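Long-range contacts in putative esterase MT1895 (PDB 3S4K), which probably hydrolyses acyl-CoA thioesters as a hotdog-fold member of the PaaI thioesterase family, perhaps acting on 1,4-dihydroxy-2-naphthoyl-CoA: residues 41-46 against 100-105; 95-100 against 128-133; 82-87 against 137-142; 69-74 against 116-121. One frame throughout, in Å; residues are numbered along the deposited sequence.

Contact 1: 41-46 against 100-105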
loop_
_atom_site.group_PDB
_atom_site.type_symbol
_atom_site.label_atom_id
_atom_site.label_comp_id
_atom_site.label_asym_id
_atom_site.label_seq_id
_atom_site.Cartn_x
_atom_site.Cartn_y
_atom_site.Cartn_z
ATOM N N LEU A 41 6.359 10.319 -9.049
ATOM C CA LEU A 41 5.445 11.316 -8.488
ATOM C C LEU A 41 6.201 12.322 -7.641
ATOM O O LEU A 41 7.328 12.078 -7.183
ATOM C CB LEU A 41 4.291 10.681 -7.683
ATOM C CG LEU A 41 4.538 9.919 -6.372
ATOM C CD1 LEU A 41 4.863 10.838 -5.191
ATOM C CD2 LEU A 41 3.326 9.026 -6.042
ATOM N N ASP A 42 5.572 13.482 -7.476
ATOM C CA ASP A 42 6.112 14.534 -6.633
ATOM C C ASP A 42 5.519 14.335 -5.255
ATOM O O ASP A 42 4.312 14.167 -5.121
ATOM C CB ASP A 42 5.709 15.916 -7.184
ATOM C CG ASP A 42 6.439 17.083 -6.519
ATOM O OD1 ASP A 42 7.562 16.933 -5.997
ATOM O OD2 ASP A 42 5.875 18.201 -6.554
ATOM N N VAL A 43 6.360 14.350 -4.235
ATOM C CA VAL A 43 5.870 14.301 -2.864
ATOM C C VAL A 43 5.265 15.643 -2.492
ATOM O O VAL A 43 5.963 16.657 -2.474
ATOM C CB VAL A 43 6.971 13.914 -1.870
ATOM C CG1 VAL A 43 6.420 14.005 -0.422
ATOM C CG2 VAL A 43 7.498 12.517 -2.198
ATOM N N ARG A 44 3.953 15.643 -2.253
ATOM C CA ARG A 44 3.213 16.843 -1.876
ATOM C C ARG A 44 2.675 16.689 -0.454
ATOM O O ARG A 44 2.599 15.574 0.073
ATOM C CB ARG A 44 2.038 17.053 -2.836
ATOM N N PRO A 45 2.283 17.805 0.182
ATOM C CA PRO A 45 1.774 17.719 1.553
ATOM C C PRO A 45 0.641 16.729 1.777
ATOM O O PRO A 45 0.602 16.100 2.836
ATOM C CB PRO A 45 1.322 19.164 1.833
ATOM C CG PRO A 45 2.299 19.949 1.118
ATOM C CD PRO A 45 2.596 19.201 -0.171
ATOM N N LYS A 46 -0.254 16.572 0.801
ATOM C CA LYS A 46 -1.372 15.630 0.912
ATOM C C LYS A 46 -0.931 14.172 0.989
ATOM O O LYS A 46 -1.749 13.275 1.295
ATOM C CB LYS A 46 -2.322 15.790 -0.275
ATOM C CG LYS A 46 -1.798 15.239 -1.594
ATOM C CD LYS A 46 -2.855 15.309 -2.693
ATOM C CE LYS A 46 -2.280 14.960 -4.053
ATOM N NZ LYS A 46 -1.394 16.045 -4.563
ATOM N N GLY A 100 10.169 16.491 -2.630
ATOM C CA GLY A 100 10.909 16.112 -3.842
ATOM C C GLY A 100 10.242 14.990 -4.607
ATOM O O GLY A 100 9.228 14.436 -4.165
ATOM N N MET A 101 10.833 14.636 -5.742
ATOM C CA MET A 101 10.308 13.579 -6.617
ATOM C C MET A 101 10.806 12.214 -6.153
ATOM O O MET A 101 11.922 12.085 -5.640
ATOM C CB MET A 101 10.803 13.794 -8.059
ATOM C CG MET A 101 10.315 15.077 -8.719
ATOM S SD MET A 101 8.580 15.024 -9.182
ATOM C CE MET A 101 8.506 13.666 -10.360
ATOM N N VAL A 102 9.973 11.198 -6.359
ATOM C CA VAL A 102 10.365 9.797 -6.183
ATOM C C VAL A 102 10.058 9.061 -7.478
ATOM O O VAL A 102 9.147 9.443 -8.216
ATOM C CB VAL A 102 9.687 9.131 -4.958
ATOM C CG1 VAL A 102 10.200 9.790 -3.664
ATOM C CG2 VAL A 102 8.156 9.185 -5.060
ATOM N N TYR A 103 10.841 8.013 -7.746
ATOM C CA TYR A 103 10.893 7.357 -9.028
ATOM C C TYR A 103 10.922 5.853 -8.782
ATOM O O TYR A 103 11.763 5.371 -8.006
ATOM C CB TYR A 103 12.203 7.759 -9.720
ATOM C CG TYR A 103 12.333 9.245 -9.987
ATOM C CD1 TYR A 103 12.936 10.115 -9.067
ATOM C CD2 TYR A 103 11.853 9.780 -11.182
ATOM C CE1 TYR A 103 13.039 11.491 -9.341
ATOM C CE2 TYR A 103 11.946 11.131 -11.440
ATOM C CZ TYR A 103 12.547 11.969 -10.533
ATOM O OH TYR A 103 12.588 13.314 -10.839
ATOM N N GLY A 104 10.001 5.113 -9.401
ATOM C CA GLY A 104 9.984 3.650 -9.296
ATOM C C GLY A 104 10.257 2.924 -10.589
ATOM O O GLY A 104 9.841 3.373 -11.662
ATOM N N THR A 105 10.949 1.792 -10.494
ATOM C CA THR A 105 11.185 0.900 -11.620
ATOM C C THR A 105 10.771 -0.517 -11.243
ATOM O O THR A 105 11.179 -0.994 -10.192
ATOM C CB THR A 105 12.671 0.858 -11.960
ATOM O OG1 THR A 105 13.112 2.153 -12.374
ATOM C CG2 THR A 105 12.957 -0.162 -13.065
HETATM O O HOH W 1 8.054 18.115 -3.478
#
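Leu41 and Val102 form an antiparallel hydrogen-bonded pair, where the short axes of strands 41-43 and 100-105 approach to 4.6 Å with 139° between their directions. The pairing belongs to the curled antiparallel sheet of the hotdog fold, which wraps helix 56-75. Val102 N gives Leu41 O an almost straight bond of 2.9 Å, and Leu41 N returns one of 3.0 Å to Val102 O. Further along, Val43 N donates to Gly100 O at 2.9 Å. On the face that meets the helix, the side chains of Leu41 and Val102 lie side by side and point the same way, Leu41 CD1 being 3.7 Å from Val102 CG2; Met62 of the helix touches both. Val43 joins this apolar patch by turning CG2 obliquely towards Val102 CG1. The other face is handled differently, for there Asp42 and Met101 cross at about a right angle. A bend at chi2 (-73°) brings Met101 SD to 3.6 Å from Asp42 CB, so the sulfur packs against the base of that side chain. A water links the two backbones, accepting from Gly100 N and donating to Asp42 OD1 (2.8 Å) and Val43 O (2.7 Å).

Contact 2: 95-100 against 128-133. With EDO (1,2-ethanediol), chain H.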
loop_
_atom_site.group_PDB
_atom_site.type_symbol
_atom_site.label_atom_id
_atom_site.label_comp_id
_atom_site.label_asym_id
_atom_site.label_seq_id
_atom_site.Cartn_x
_atom_site.Cartn_y
_atom_site.Cartn_z
ATOM N N ARG A 95 13.587 4.544 3.963
ATOM C CA ARG A 95 14.029 5.891 4.336
ATOM C C ARG A 95 12.858 6.851 4.277
ATOM O O ARG A 95 12.038 6.786 3.368
ATOM C CB ARG A 95 15.142 6.390 3.395
ATOM C CG ARG A 95 15.741 7.756 3.789
ATOM C CD ARG A 95 16.924 8.149 2.916
ATOM N NE ARG A 95 18.124 7.380 3.220
ATOM C CZ ARG A 95 18.896 7.589 4.284
ATOM N NH1 ARG A 95 18.586 8.538 5.154
ATOM N NH2 ARG A 95 19.973 6.842 4.478
ATOM N N SER A 96 12.802 7.742 5.270
ATOM C CA SER A 96 11.763 8.755 5.405
ATOM C C SER A 96 12.190 10.092 4.780
ATOM O O SER A 96 13.210 10.681 5.161
ATOM C CB SER A 96 11.430 8.991 6.888
ATOM O OG SER A 96 10.856 7.840 7.470
ATOM N N ILE A 97 11.391 10.560 3.829
ATOM C CA ILE A 97 11.581 11.876 3.207
ATOM C C ILE A 97 10.268 12.665 3.286
ATOM O O ILE A 97 9.226 12.099 3.591
ATOM C CB ILE A 97 12.063 11.757 1.741
ATOM C CG1 ILE A 97 10.993 11.111 0.841
ATOM C CG2 ILE A 97 13.385 10.965 1.676
ATOM C CD1 ILE A 97 11.299 11.141 -0.697
ATOM N N SER A 98 10.347 13.976 3.033
ATOM C CA SER A 98 9.223 14.896 3.194
ATOM C C SER A 98 8.855 15.707 1.949
ATOM O O SER A 98 7.836 16.423 1.959
ATOM C CB SER A 98 9.557 15.878 4.312
ATOM O OG SER A 98 9.489 15.229 5.554
ATOM N N SER A 99 9.699 15.646 0.918
ATOM C CA SER A 99 9.503 16.429 -0.299
ATOM C C SER A 99 10.366 15.906 -1.449
ATOM O O SER A 99 11.201 15.007 -1.262
ATOM C CB SER A 99 9.844 17.900 -0.032
ATOM O OG SER A 99 11.240 18.083 0.125
ATOM N N GLY A 100 10.169 16.491 -2.630
ATOM C CA GLY A 100 10.909 16.112 -3.842
ATOM C C GLY A 100 10.242 14.990 -4.607
ATOM O O GLY A 100 9.228 14.436 -4.165
ATOM N N ARG A 128 18.803 7.432 -3.422
ATOM C CA ARG A 128 18.676 6.566 -2.257
ATOM C C ARG A 128 17.331 5.850 -2.314
ATOM O O ARG A 128 16.306 6.446 -2.671
ATOM C CB ARG A 128 18.803 7.362 -0.934
ATOM C CG ARG A 128 20.185 7.991 -0.745
ATOM C CD ARG A 128 20.368 8.599 0.615
ATOM N NE ARG A 128 21.779 8.887 0.892
ATOM C CZ ARG A 128 22.426 9.993 0.509
ATOM N NH1 ARG A 128 21.810 10.934 -0.202
ATOM N NH2 ARG A 128 23.705 10.162 0.834
ATOM N N VAL A 129 17.351 4.572 -1.965
ATOM C CA VAL A 129 16.121 3.794 -1.929
ATOM C C VAL A 129 15.284 4.243 -0.737
ATOM O O VAL A 129 15.769 4.282 0.399
ATOM C CB VAL A 129 16.407 2.279 -1.849
ATOM C CG1 VAL A 129 15.119 1.482 -1.722
ATOM C CG2 VAL A 129 17.184 1.801 -3.091
ATOM N N VAL A 130 14.029 4.576 -1.017
ATOM C CA VAL A 130 13.044 4.936 0.008
ATOM C C VAL A 130 12.074 3.803 0.329
ATOM O O VAL A 130 11.638 3.690 1.488
ATOM C CB VAL A 130 12.276 6.269 -0.320
ATOM C CG1 VAL A 130 13.234 7.459 -0.325
ATOM C CG2 VAL A 130 11.526 6.195 -1.624
ATOM N N ALA A 131 11.754 2.962 -0.651
ATOM C CA ALA A 131 10.895 1.788 -0.463
ATOM C C ALA A 131 11.183 0.779 -1.572
ATOM O O ALA A 131 11.654 1.164 -2.659
ATOM C CB ALA A 131 9.404 2.190 -0.446
ATOM N N ARG A 132 10.909 -0.498 -1.315
ATOM C CA ARG A 132 11.149 -1.576 -2.290
ATOM C C ARG A 132 10.117 -2.633 -1.995
ATOM O O ARG A 132 9.872 -2.923 -0.826
ATOM C CB ARG A 132 12.567 -2.122 -2.119
ATOM C CG ARG A 132 13.013 -3.287 -3.020
ATOM C CD ARG A 132 14.363 -3.838 -2.502
ATOM N NE ARG A 132 14.986 -4.796 -3.418
ATOM C CZ ARG A 132 14.652 -6.079 -3.502
ATOM N NH1 ARG A 132 13.684 -6.574 -2.736
ATOM N NH2 ARG A 132 15.278 -6.875 -4.361
ATOM N N GLY A 133 9.501 -3.198 -3.020
ATOM C CA GLY A 133 8.400 -4.133 -2.788
ATOM C C GLY A 133 8.256 -5.150 -3.901
ATOM O O GLY A 133 8.757 -4.935 -5.016
HETATM C C1 EDO H . 7.029 4.160 7.125
HETATM O O1 EDO H . 6.290 4.609 8.281
HETATM C C2 EDO H . 7.539 5.342 6.307
HETATM O O2 EDO H . 8.517 6.120 7.010
HETATM O O HOH W 2 18.355 4.527 1.436
#
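The loop joining strands 83-93 and 100-108 passes the start of strand 129-140 here, and Arg95 meets Val130 at the crossing. The one direct hydrogen bond of the contact is long: Arg95 N donates to Val130 O over 3.3 Å, reaching the carbonyl from the side (C=O...N angle 118°). Val130 sits at a classic beta bulge, since it and Ala131 both face Ile122 of the adjoining strand. Beside the bulge, Ile97 crosses Val130 at about a right angle, with CG2 of Ile97 4.0 Å from CG1 of Val130, and Tyr59 of helix 56-75 touches both side chains. Arg95 has two deposited conformers, so the placement of its end is doubtful. In one of them a bend at chi3 (-74°) sets NE 3.6 Å from Arg128 CD, which lies over one guanidinium face; the two guanidinium planes would then stand 73° apart, with Arg95 NH2 4.5 Å from Arg128 NE, a like-charge approach that solvent may screen. A water donates to Val129 O at 2.8 Å and takes a weak bond from Arg95 NE. Ser96, directed away from strand 129-140, donates through OG to O2 of an ethanediol (2.9 Å) also held by Gly86 N of the second subunit.

Contact 3: 82-87 against 137-142. With EDO (1,2-ethanediol), chain C.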
loop_
_atom_site.group_PDB
_atom_site.type_symbol
_atom_site.label_atom_id
_atom_site.label_comp_id
_atom_site.label_asym_id
_atom_site.label_seq_id
_atom_site.Cartn_x
_atom_site.Cartn_y
_atom_site.Cartn_z
ATOM N N GLY A 82 -4.859 -11.576 -21.816
ATOM C CA GLY A 82 -5.821 -11.549 -20.701
ATOM C C GLY A 82 -5.670 -10.321 -19.809
ATOM O O GLY A 82 -5.295 -9.237 -20.266
ATOM N N SER A 83 -5.987 -10.484 -18.527
ATOM C CA SER A 83 -5.857 -9.398 -17.564
ATOM C C SER A 83 -5.143 -9.909 -16.316
ATOM O O SER A 83 -4.816 -11.097 -16.204
ATOM C CB SER A 83 -7.218 -8.808 -17.207
ATOM O OG SER A 83 -8.065 -9.801 -16.690
ATOM N N VAL A 84 -4.875 -8.998 -15.403
ATOM C CA VAL A 84 -4.178 -9.355 -14.160
ATOM C C VAL A 84 -4.896 -8.838 -12.932
ATOM O O VAL A 84 -5.601 -7.828 -12.967
ATOM C CB VAL A 84 -2.695 -8.872 -14.149
ATOM C CG1 VAL A 84 -1.948 -9.408 -15.360
ATOM C CG2 VAL A 84 -2.601 -7.333 -14.161
ATOM N N VAL A 85 -4.687 -9.534 -11.828
ATOM C CA VAL A 85 -5.241 -9.134 -10.550
ATOM C C VAL A 85 -4.192 -9.322 -9.486
ATOM O O VAL A 85 -3.560 -10.367 -9.415
ATOM C CB VAL A 85 -6.518 -9.949 -10.220
ATOM C CG1 VAL A 85 -6.238 -11.446 -10.196
ATOM C CG2 VAL A 85 -7.115 -9.505 -8.872
ATOM N N GLY A 86 -3.967 -8.292 -8.678
ATOM C CA GLY A 86 -3.020 -8.451 -7.587
ATOM C C GLY A 86 -3.503 -9.454 -6.551
ATOM O O GLY A 86 -4.708 -9.505 -6.227
ATOM N N VAL A 87 -2.577 -10.241 -6.020
ATOM C CA VAL A 87 -2.907 -11.056 -4.838
ATOM C C VAL A 87 -2.033 -10.772 -3.628
ATOM O O VAL A 87 -2.481 -11.004 -2.519
ATOM C CB VAL A 87 -2.991 -12.572 -5.123
ATOM C CG1 VAL A 87 -4.057 -12.854 -6.186
ATOM C CG2 VAL A 87 -1.598 -13.120 -5.531
ATOM N N LEU A 137 0.877 -11.347 -8.815
ATOM C CA LEU A 137 -0.350 -11.189 -9.580
ATOM C C LEU A 137 -0.803 -12.523 -10.150
ATOM O O LEU A 137 0.013 -13.366 -10.485
ATOM C CB LEU A 137 -0.151 -10.185 -10.719
ATOM C CG LEU A 137 0.226 -8.767 -10.277
ATOM C CD1 LEU A 137 1.735 -8.566 -10.447
ATOM C CD2 LEU A 137 -0.641 -7.667 -10.971
ATOM N N GLN A 138 -2.118 -12.670 -10.284
ATOM C CA GLN A 138 -2.718 -13.730 -11.060
ATOM C C GLN A 138 -2.992 -13.264 -12.480
ATOM O O GLN A 138 -3.523 -12.168 -12.685
ATOM C CB GLN A 138 -4.070 -14.123 -10.435
ATOM C CG GLN A 138 -4.008 -15.306 -9.588
ATOM C CD GLN A 138 -5.381 -15.763 -9.084
ATOM O OE1 GLN A 138 -6.444 -15.505 -9.687
ATOM N NE2 GLN A 138 -5.352 -16.450 -7.980
ATOM N N ASN A 139 -2.652 -14.095 -13.459
ATOM C CA ASN A 139 -3.082 -13.875 -14.833
ATOM C C ASN A 139 -4.491 -14.440 -15.003
ATOM O O ASN A 139 -4.742 -15.557 -14.602
ATOM C CB ASN A 139 -2.139 -14.578 -15.798
ATOM C CG ASN A 139 -0.718 -14.023 -15.739
ATOM O OD1 ASN A 139 -0.513 -12.818 -15.525
ATOM N ND2 ASN A 139 0.271 -14.905 -15.928
ATOM N N LEU A 140 -5.383 -13.671 -15.617
ATOM C CA LEU A 140 -6.767 -14.069 -15.838
ATOM C C LEU A 140 -6.979 -14.205 -17.323
ATOM O O LEU A 140 -6.548 -13.346 -18.081
ATOM C CB LEU A 140 -7.700 -12.993 -15.310
ATOM C CG LEU A 140 -7.586 -12.687 -13.823
ATOM C CD1 LEU A 140 -8.410 -11.426 -13.482
ATOM C CD2 LEU A 140 -8.023 -13.892 -12.989
ATOM N N GLU A 141 -7.653 -15.268 -17.740
ATOM C CA GLU A 141 -7.801 -15.528 -19.169
ATOM C C GLU A 141 -8.739 -14.538 -19.845
ATOM O O GLU A 141 -9.581 -13.921 -19.201
ATOM C CB GLU A 141 -8.320 -16.941 -19.404
ATOM C CG GLU A 141 -9.767 -17.150 -18.969
ATOM C CD GLU A 141 -10.104 -18.615 -18.836
ATOM O OE1 GLU A 141 -9.556 -19.424 -19.639
ATOM O OE2 GLU A 141 -10.896 -18.960 -17.932
ATOM N N ALA A 142 -8.587 -14.460 -21.164
ATOM C CA ALA A 142 -9.422 -13.662 -22.038
ATOM C C ALA A 142 -10.386 -14.591 -22.760
ATOM O O ALA A 142 -10.167 -15.806 -22.798
ATOM C CB ALA A 142 -8.551 -12.943 -23.051
HETATM C C1 EDO C . -5.851 -6.280 -6.606
HETATM O O1 EDO C . -5.553 -5.882 -7.964
HETATM C C2 EDO C . -7.190 -5.701 -6.145
HETATM O O2 EDO C . -8.314 -6.403 -6.695
HETATM O O HOH W 3 -9.329 -11.172 -18.836
#
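Ser83 pairs with Leu140 and Val85 with Gln138 through two pairs of reciprocal backbone bonds, Leu140 N to Ser83 O being the shortest of the four at 2.7 Å. Between these hydrogen-bonded pairs lies the non-hydrogen-bonded pair of Val84 and Asn139, where Val84 CA sends a CH...O contact of 3.2 Å to Gln138 O. This is a regular antiparallel ladder between strands 83-93 and 129-140 of the hotdog sheet.

The side chains divide between its two faces. On one, Val85 and Gln138 run alongside each other, with CG1 of Val85 3.5 Å from CB of Gln138; the same methyl touches Leu140 CD1 at 3.9 Å. Ser83 OG rests against Leu140 CB and binds a water that donates to Glu141 O. On the other face, Val84 CG2 meets Leu137 CD2 obliquely at 3.8 Å, while Val84 CG1 approaches Asn139 OD1.

A second shell fixes the inward face. Leu75 of helix 56-75 covers Val84 and Asn139, and Ala71 covers Leu137. The Asn139 amide is held at both ends, OD1 by Gln116 NE2 and ND2 by Arg113 O. Towards the second subunit, to which the backbone of Val87 is hydrogen-bonded, Gly86 N donates over 3.0 Å to O1 of an ethanediol that also binds Ser96 of that subunit. Strand 129-140 continues its backbone bonding to strand 115-123 through Leu137 and Asn139. Asn139 is thus a polar group beside Val84 and Leu137, its amide orientation consistent with a donor at OD1 and an acceptor at ND2.

Contact 4: 69-74 against 116-121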
loop_
_atom_site.group_PDB
_atom_site.type_symbol
_atom_site.label_atom_id
_atom_site.label_comp_id
_atom_site.label_asym_id
_atom_site.label_seq_id
_atom_site.Cartn_x
_atom_site.Cartn_y
_atom_site.Cartn_z
ATOM N N MET A 69 0.958 -2.622 -14.110
ATOM C CA MET A 69 0.974 -2.181 -15.504
ATOM C C MET A 69 2.033 -2.963 -16.301
ATOM O O MET A 69 1.776 -3.387 -17.437
ATOM C CB MET A 69 1.192 -0.666 -15.615
ATOM C CG MET A 69 0.044 0.155 -15.023
ATOM S SD MET A 69 -1.557 -0.107 -15.834
ATOM C CE MET A 69 -1.041 0.180 -17.479
ATOM N N ALA A 70 3.194 -3.202 -15.689
ATOM C CA ALA A 70 4.227 -4.045 -16.306
ATOM C C ALA A 70 3.642 -5.444 -16.585
ATOM O O ALA A 70 3.836 -6.035 -17.669
ATOM C CB ALA A 70 5.471 -4.145 -15.403
ATOM N N ALA A 71 2.922 -5.968 -15.601
ATOM C CA ALA A 71 2.364 -7.322 -15.696
ATOM C C ALA A 71 1.340 -7.421 -16.815
ATOM O O ALA A 71 1.328 -8.379 -17.581
ATOM C CB ALA A 71 1.776 -7.751 -14.353
ATOM N N PHE A 72 0.495 -6.406 -16.931
ATOM C CA PHE A 72 -0.486 -6.381 -17.996
ATOM C C PHE A 72 0.200 -6.281 -19.360
ATOM O O PHE A 72 -0.178 -6.962 -20.304
ATOM C CB PHE A 72 -1.419 -5.216 -17.797
ATOM C CG PHE A 72 -2.513 -5.163 -18.796
ATOM C CD1 PHE A 72 -3.724 -5.798 -18.550
ATOM C CD2 PHE A 72 -2.348 -4.463 -19.989
ATOM C CE1 PHE A 72 -4.767 -5.740 -19.482
ATOM C CE2 PHE A 72 -3.382 -4.404 -20.926
ATOM C CZ PHE A 72 -4.588 -5.052 -20.678
ATOM N N ALA A 73 1.224 -5.440 -19.450
ATOM C CA ALA A 73 1.967 -5.308 -20.690
ATOM C C ALA A 73 2.616 -6.616 -21.112
ATOM O O ALA A 73 2.568 -6.968 -22.279
ATOM C CB ALA A 73 3.026 -4.186 -20.594
ATOM N N TRP A 74 3.231 -7.333 -20.183
ATOM C CA TRP A 74 3.853 -8.600 -20.534
ATOM C C TRP A 74 2.789 -9.617 -20.970
ATOM O O TRP A 74 2.951 -10.289 -21.991
ATOM C CB TRP A 74 4.682 -9.155 -19.380
ATOM C CG TRP A 74 5.314 -10.451 -19.716
ATOM C CD1 TRP A 74 6.466 -10.639 -20.417
ATOM C CD2 TRP A 74 4.804 -11.754 -19.414
ATOM N NE1 TRP A 74 6.736 -11.996 -20.535
ATOM C CE2 TRP A 74 5.725 -12.694 -19.925
ATOM C CE3 TRP A 74 3.672 -12.219 -18.724
ATOM C CZ2 TRP A 74 5.529 -14.064 -19.806
ATOM C CZ3 TRP A 74 3.493 -13.604 -18.591
ATOM C CH2 TRP A 74 4.414 -14.498 -19.130
ATOM N N GLN A 116 2.511 -13.918 -12.006
ATOM C CA GLN A 116 3.689 -13.103 -12.166
ATOM C C GLN A 116 4.125 -12.550 -10.825
ATOM O O GLN A 116 3.303 -12.302 -9.933
ATOM C CB GLN A 116 3.497 -11.952 -13.171
ATOM C CG GLN A 116 2.783 -12.320 -14.448
ATOM C CD GLN A 116 2.721 -11.181 -15.430
ATOM O OE1 GLN A 116 3.709 -10.436 -15.593
ATOM N NE2 GLN A 116 1.562 -11.020 -16.094
ATOM N N LEU A 117 5.424 -12.316 -10.720
ATOM C CA LEU A 117 6.009 -11.703 -9.561
ATOM C C LEU A 117 6.945 -10.589 -10.062
ATOM O O LEU A 117 7.870 -10.855 -10.856
ATOM C CB LEU A 117 6.713 -12.774 -8.704
ATOM C CG LEU A 117 7.277 -12.297 -7.365
ATOM C CD1 LEU A 117 6.167 -11.948 -6.403
ATOM C CD2 LEU A 117 8.241 -13.310 -6.746
ATOM N N TRP A 118 6.715 -9.352 -9.613
ATOM C CA TRP A 118 7.485 -8.176 -10.024
ATOM C C TRP A 118 8.106 -7.471 -8.814
ATOM O O TRP A 118 7.478 -7.392 -7.760
ATOM C CB TRP A 118 6.608 -7.155 -10.764
ATOM C CG TRP A 118 6.212 -7.635 -12.141
ATOM C CD1 TRP A 118 5.195 -8.463 -12.453
ATOM C CD2 TRP A 118 6.854 -7.307 -13.376
ATOM N NE1 TRP A 118 5.138 -8.673 -13.811
ATOM C CE2 TRP A 118 6.165 -7.991 -14.403
ATOM C CE3 TRP A 118 7.953 -6.514 -13.713
ATOM C CZ2 TRP A 118 6.526 -7.879 -15.752
ATOM C CZ3 TRP A 118 8.327 -6.437 -15.040
ATOM C CH2 TRP A 118 7.608 -7.106 -16.046
ATOM N N LEU A 119 9.342 -6.983 -8.974
ATOM C CA LEU A 119 10.040 -6.161 -7.977
ATOM C C LEU A 119 9.981 -4.693 -8.411
ATOM O O LEU A 119 10.287 -4.362 -9.565
ATOM C CB LEU A 119 11.511 -6.570 -7.887
ATOM C CG LEU A 119 12.423 -5.611 -7.136
ATOM C CD1 LEU A 119 12.033 -5.605 -5.672
ATOM C CD2 LEU A 119 13.887 -6.049 -7.291
ATOM N N VAL A 120 9.609 -3.819 -7.484
ATOM C CA VAL A 120 9.591 -2.385 -7.737
ATOM C C VAL A 120 10.432 -1.702 -6.675
ATOM O O VAL A 120 10.236 -1.935 -5.472
ATOM C CB VAL A 120 8.165 -1.823 -7.694
ATOM C CG1 VAL A 120 8.167 -0.321 -8.033
ATOM C CG2 VAL A 120 7.237 -2.631 -8.618
ATOM N N THR A 121 11.360 -0.859 -7.128
ATOM C CA THR A 121 12.276 -0.126 -6.246
ATOM C C THR A 121 12.001 1.361 -6.433
ATOM O O THR A 121 12.024 1.871 -7.564
ATOM C CB THR A 121 13.766 -0.443 -6.545
ATOM O OG1 THR A 121 13.954 -1.864 -6.551
ATOM C CG2 THR A 121 14.728 0.230 -5.514
#
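The Trp118 indole carries Ala70 CB over one face, with Gln116 CD in its plane at the edge and Trp74 CB at another part of the rim. The methyl makes a CH-pi contact, 3.6 Å from the centroid of the six-membered ring and 8° off its normal, and Ala71 N lies over the same face towards the rim. This is the core of the hotdog fold, in which strand 115-123 of the curved sheet packs against helix 56-75. The Trp74 ring receives an edge approach instead: NE2 of Gln116 comes near its plane, 3.6 Å from CE3, with amide and ring planes 63° apart. Gln116 thereby links both tryptophans. Its OE1 accepts from Trp118 NE1 (2.9 Å), the donor standing above the carbonyl plane, while its NE2 donates to Ala71 O (3.0 Å) and also to Asn139 OD1 of the neighbouring strand. With CG anti to the carbonyl carbon (chi1 -44°) and the chain extended beyond it, the buried amide spans from strand to helix, and both its polar ends are satisfied. Its rotation is consistent with the opposite needs of indole N-H and helix carbonyl. Ala71 places CB 3.5 Å from both Trp118 NE1 and Gln116 OE1.

How the contacts relate
From the N terminus, contact 1 closes the first loop, bringing 41-46 to 100-105 around helix 56-75. Contact 4 starts within that loop and ends beyond it, pairing the helix with strand 115-123; contacts 2 and 3 likewise begin inside and finish later, so all three cross contact 1. Contact 2 lies wholly within the span of contact 3, and contact 4 crosses both. Contacts 1 and 2 share Gly100 and touch through Val102 and Ile97, on the opposite side of the chain's centre from contacts 3 and 4, which meet through Asn139 and Gln116. Strand 129-140 serves both contact 2 and contact 3, whose two ethanediols each bridge the dimer between Ser96 and Gly86.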